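PDB 6ABX: citrate synthase from Metallosphaera sedula, which catalyses the condensation of oxaloacetate with acetyl-CoA, with hydrolysis of the thioester, to give citrate and CoA in the tricarboxylic acid cycle. Local coordinates for the interface of chains A and B. Residues are numbered along the deposited sequence; one frame, centred on the assembly and turned at random. Chains: chain A/B, Citrate synthase.

Contact 1 and contact 2 belong to one two-fold symmetric interface between identical chains, and their centres lie about 17 Å apart. They share no residue. Contact 1 joins the start of one chain to a late segment of the other, mainly by backbone bonds round a proline. Contact 2 packs helices 183-192 (183-193 in chain B) and 198-209 of the two chains in the middle of the interface. Contact 1 is centred about 13 Å from A:His253, the predicted catalytic histidine, and contact 2 about 20 Å. A helical core and an exchanged edge thus hold together a pair of the kind citrate synthases typically form.

Contact 1: the interface of chains A and B. Residues chain A 6-8, 10, 12; chain B 351-353.
B:Pro352, which buries 32 Å² here, lodges its ring in the angle between A:Leu7 and A:Ile12. Its CB is 3.8 Å from A:Leu7 CB and reaches the backbone carbonyl of A:Ile10, at 3.4 Å from A:Ile10 O. The ring crosses the leucine side chain at a slant, so that the contact is made by the leucine CB, with the methyl CD1 more remote. A:Leu7 itself has left-handed backbone torsions, as does A:Gly6, and this turn points the glycine carbonyl at chain B. Roughly at right angles to the leucine, A:Ile12 meets the same proline with two branches. With CG1 placed between the backbone N and the carbonyl carbon (chi1 60°), CG2 approaches B:Pro352 CB at 3.8 Å while CG1 turns to the ring CG and to the carbonyl of B:Lys353. Backbone bonds clamp both ends of the proline. B:Arg351 N donates to A:Gly6 O at 2.8 Å on one flank. On the other, B:Lys353 N gives its hydrogen to A:Ile10 O at 2.9 Å, rising from above the carbonyl plane, and B:Lys353 O accepts from A:Ile12 N at 3.0 Å. One lysine backbone therefore bonds to both A:Ile10 and A:Ile12, the pattern of parallel strand pairing. Within chain B the guanidinium NH2 of B:Arg351 folds back to B:Pro352 O at 2.9 Å, in the carbonyl plane, and steadies the bend. In the fold, the 3-10 helix 5-7 and the beginning of strand 11-15 of chain A receive the start of strand 353-356 of chain B, stitching the N-terminal region of one chain to a C-terminal segment of its mate.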
loop_
_atom_site.group_PDB
_atom_site.type_symbol
_atom_site.label_atom_id
_atom_site.label_comp_id
_atom_site.label_asym_id
_atom_site.label_seq_id
_atom_site.Cartn_x
_atom_site.Cartn_y
_atom_site.Cartn_z
ATOM N N GLY A 6 -13.283 6.779 -9.369
ATOM C CA GLY A 6 -11.957 7.136 -9.826
ATOM C C GLY A 6 -11.430 8.467 -9.306
ATOM O O GLY A 6 -10.244 8.816 -9.534
ATOM N N LEU A 7 -12.251 9.182 -8.517
ATOM C CA LEU A 7 -11.918 10.495 -7.930
ATOM C C LEU A 7 -11.452 11.477 -9.003
ATOM O O LEU A 7 -10.637 12.377 -8.738
ATOM C CB LEU A 7 -10.858 10.350 -6.845
ATOM C CG LEU A 7 -11.327 9.594 -5.610
ATOM C CD1 LEU A 7 -10.184 9.466 -4.641
ATOM C CD2 LEU A 7 -12.547 10.305 -4.958
ATOM N N GLU A 8 -12.072 11.389 -10.179
ATOM C CA GLU A 8 -11.743 12.304 -11.260
ATOM C C GLU A 8 -12.052 13.731 -10.821
ATOM O O GLU A 8 -13.165 14.044 -10.457
ATOM C CB GLU A 8 -12.586 12.055 -12.506
ATOM C CG GLU A 8 -12.069 10.958 -13.380
ATOM C CD GLU A 8 -12.815 10.819 -14.701
ATOM O OE1 GLU A 8 -14.029 10.498 -14.663
ATOM O OE2 GLU A 8 -12.183 11.043 -15.767
ATOM N N ILE A 10 -11.289 15.271 -8.189
ATOM C CA ILE A 10 -11.487 15.472 -6.741
ATOM C C ILE A 10 -10.131 15.760 -6.102
ATOM O O ILE A 10 -9.179 14.946 -6.192
ATOM C CB ILE A 10 -12.152 14.233 -6.100
ATOM C CG1 ILE A 10 -13.534 13.959 -6.698
ATOM C CG2 ILE A 10 -12.183 14.390 -4.600
ATOM C CD1 ILE A 10 -14.525 15.104 -6.467
ATOM N N ILE A 12 -7.610 15.993 -3.178
ATOM C CA ILE A 12 -7.446 15.340 -1.875
ATOM C C ILE A 12 -6.448 16.030 -0.955
ATOM O O ILE A 12 -6.364 15.686 0.252
ATOM C CB ILE A 12 -7.127 13.855 -2.071
ATOM C CG1 ILE A 12 -5.836 13.646 -2.863
ATOM C CG2 ILE A 12 -8.353 13.196 -2.680
ATOM C CD1 ILE A 12 -4.672 13.463 -1.975
ATOM N N ARG B 351 -7.490 8.103 -9.513
ATOM C CA ARG B 351 -6.477 9.140 -9.798
ATOM C C ARG B 351 -7.050 10.506 -9.448
ATOM O O ARG B 351 -7.629 11.197 -10.297
ATOM C CB ARG B 351 -5.975 9.082 -11.245
ATOM C CG ARG B 351 -4.587 9.672 -11.480
ATOM C CD ARG B 351 -4.347 11.180 -11.396
ATOM N NE ARG B 351 -2.945 11.580 -11.645
ATOM C CZ ARG B 351 -2.379 12.720 -11.191
ATOM N NH1 ARG B 351 -1.114 13.023 -11.488
ATOM N NH2 ARG B 351 -3.138 13.600 -10.544
ATOM N N PRO B 352 -6.905 10.939 -8.191
ATOM C CA PRO B 352 -7.426 12.238 -7.753
ATOM C C PRO B 352 -6.474 13.363 -8.168
ATOM O O PRO B 352 -5.516 13.106 -8.916
ATOM C CB PRO B 352 -7.480 12.047 -6.248
ATOM C CG PRO B 352 -6.278 11.209 -5.953
ATOM C CD PRO B 352 -6.229 10.210 -7.099
ATOM N N LYS B 353 -6.682 14.558 -7.635
ATOM C CA LYS B 353 -5.813 15.675 -7.935
ATOM C C LYS B 353 -5.404 16.371 -6.650
ATOM O O LYS B 353 -5.839 16.017 -5.573
ATOM C CB LYS B 353 -6.477 16.598 -8.956
ATOM C CG LYS B 353 -7.543 17.491 -8.333
ATOM C CD LYS B 353 -7.949 18.641 -9.252
ATOM C CE LYS B 353 -9.023 19.529 -8.668
ATOM N NZ LYS B 353 -9.424 20.537 -9.679
#

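Contact 2: the interface of chains A and B. Residues chain A 187, 191, 200, 204, 207-208; chain B 187, 191, 200, 204, 207.
A:Ala204 and B:Ala204 face each other where the two copies of helix 198-209 run nearly antiparallel, their backbones so close that A:Ala204 CA and B:Ala204 CA are 4.6 Å apart. Methyl meets methyl there, with A:Ala204 CB 3.9 Å from B:Ala204 CB. Small side chains continue the seam in both directions: A:Ser200 CB lies 3.8 Å from B:Ser207 CB, and the twin pair repeats this. Each Ser207 hydroxyl sits beside its own backbone N; B:Ser207 OG remains 3.6 Å from A:Ser200 O, a packing contact only. Helix 183-192 of chain A and 183-193 of chain B each supply a valine to the flank. With CG1 of A:Val191 opposite its backbone N (chi1 169°), that methyl rests on the carbonyl of B:Ser207, 3.6 Å from B:Ser207 O, while CG2 points to B:Ala204 O and B:Ser207 CB. Shortening A:Val191 to an alanine would remove both methyls and would probably leave a gap beside the B:Ser207 carbonyl and the neighbouring turn of that helix. B:Val191 fills the matching place and buries 37 Å², its CG2 reaching A:Ala208 N at 3.9 Å. The site forms a tightly packed helical core for the dimer; because helix 183-192 follows the oxaloacetate-binding A:His179 and A:Asn182, its packing may also help to steady the active site.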
loop_
_atom_site.group_PDB
_atom_site.type_symbol
_atom_site.label_atom_id
_atom_site.label_comp_id
_atom_site.label_asym_id
_atom_site.label_seq_id
_atom_site.Cartn_x
_atom_site.Cartn_y
_atom_site.Cartn_z
ATOM N N ALA A 187 -1.988 6.032 -2.914
ATOM C CA ALA A 187 -1.856 4.849 -2.034
ATOM C C ALA A 187 -0.993 5.190 -0.824
ATOM O O ALA A 187 -1.324 4.858 0.304
ATOM C CB ALA A 187 -1.283 3.690 -2.803
ATOM N N VAL A 191 -2.364 5.352 3.276
ATOM C CA VAL A 191 -1.655 4.658 4.372
ATOM C C VAL A 191 -1.153 5.669 5.395
ATOM O O VAL A 191 -1.284 5.464 6.605
ATOM C CB VAL A 191 -0.511 3.811 3.797
ATOM C CG1 VAL A 191 0.433 3.286 4.842
ATOM C CG2 VAL A 191 -1.070 2.655 2.976
ATOM N N SER A 200 5.674 1.639 5.407
ATOM C CA SER A 200 4.338 1.129 5.040
ATOM C C SER A 200 3.763 1.938 3.879
ATOM O O SER A 200 3.240 1.372 2.906
ATOM C CB SER A 200 3.413 1.179 6.226
ATOM O OG SER A 200 3.786 0.232 7.210
ATOM N N ALA A 204 2.994 0.570 -0.027
ATOM C CA ALA A 204 1.757 0.710 -0.750
ATOM C C ALA A 204 1.962 1.426 -2.079
ATOM O O ALA A 204 1.349 1.037 -3.066
ATOM C CB ALA A 204 0.739 1.421 0.086
ATOM N N SER A 207 3.265 -1.143 -4.472
ATOM C CA SER A 207 2.161 -2.063 -4.766
ATOM C C SER A 207 1.254 -1.479 -5.871
ATOM O O SER A 207 0.860 -2.189 -6.792
ATOM C CB SER A 207 1.384 -2.380 -3.501
ATOM O OG SER A 207 2.215 -3.058 -2.564
ATOM N N ALA A 208 0.927 -0.178 -5.810
ATOM C CA ALA A 208 0.099 0.517 -6.817
ATOM C C ALA A 208 0.846 0.694 -8.145
ATOM O O ALA A 208 0.311 0.491 -9.230
ATOM C CB ALA A 208 -0.353 1.869 -6.296
ATOM N N ALA B 187 -7.098 1.788 0.647
ATOM C CA ALA B 187 -5.736 1.471 0.207
ATOM C C ALA B 187 -5.753 0.287 -0.763
ATOM O O ALA B 187 -5.092 0.341 -1.803
ATOM C CB ALA B 187 -4.806 1.222 1.380
ATOM N N VAL B 191 -4.769 0.457 -4.966
ATOM C CA VAL B 191 -3.838 -0.489 -5.573
ATOM C C VAL B 191 -4.528 -1.376 -6.622
ATOM O O VAL B 191 -3.989 -1.577 -7.712
ATOM C CB VAL B 191 -3.171 -1.354 -4.496
ATOM C CG1 VAL B 191 -2.374 -2.509 -5.091
ATOM C CG2 VAL B 191 -2.303 -0.495 -3.603
ATOM N N SER B 200 -0.614 -7.576 -3.649
ATOM C CA SER B 200 -0.255 -6.166 -3.580
ATOM C C SER B 200 -1.369 -5.366 -2.864
ATOM O O SER B 200 -1.113 -4.576 -1.979
ATOM C CB SER B 200 -0.030 -5.615 -4.977
ATOM O OG SER B 200 1.213 -6.077 -5.531
ATOM N N ALA B 204 -1.064 -3.525 0.884
ATOM C CA ALA B 204 -1.401 -2.106 1.142
ATOM C C ALA B 204 -2.464 -1.982 2.247
ATOM O O ALA B 204 -2.411 -1.124 3.093
ATOM C CB ALA B 204 -1.867 -1.432 -0.150
ATOM N N SER B 207 -0.671 -2.395 5.462
ATOM C CA SER B 207 0.114 -1.177 5.671
ATOM C C SER B 207 -0.717 -0.067 6.307
ATOM O O SER B 207 -0.268 0.636 7.214
ATOM C CB SER B 207 0.696 -0.762 4.361
ATOM O OG SER B 207 1.676 -1.696 3.948
#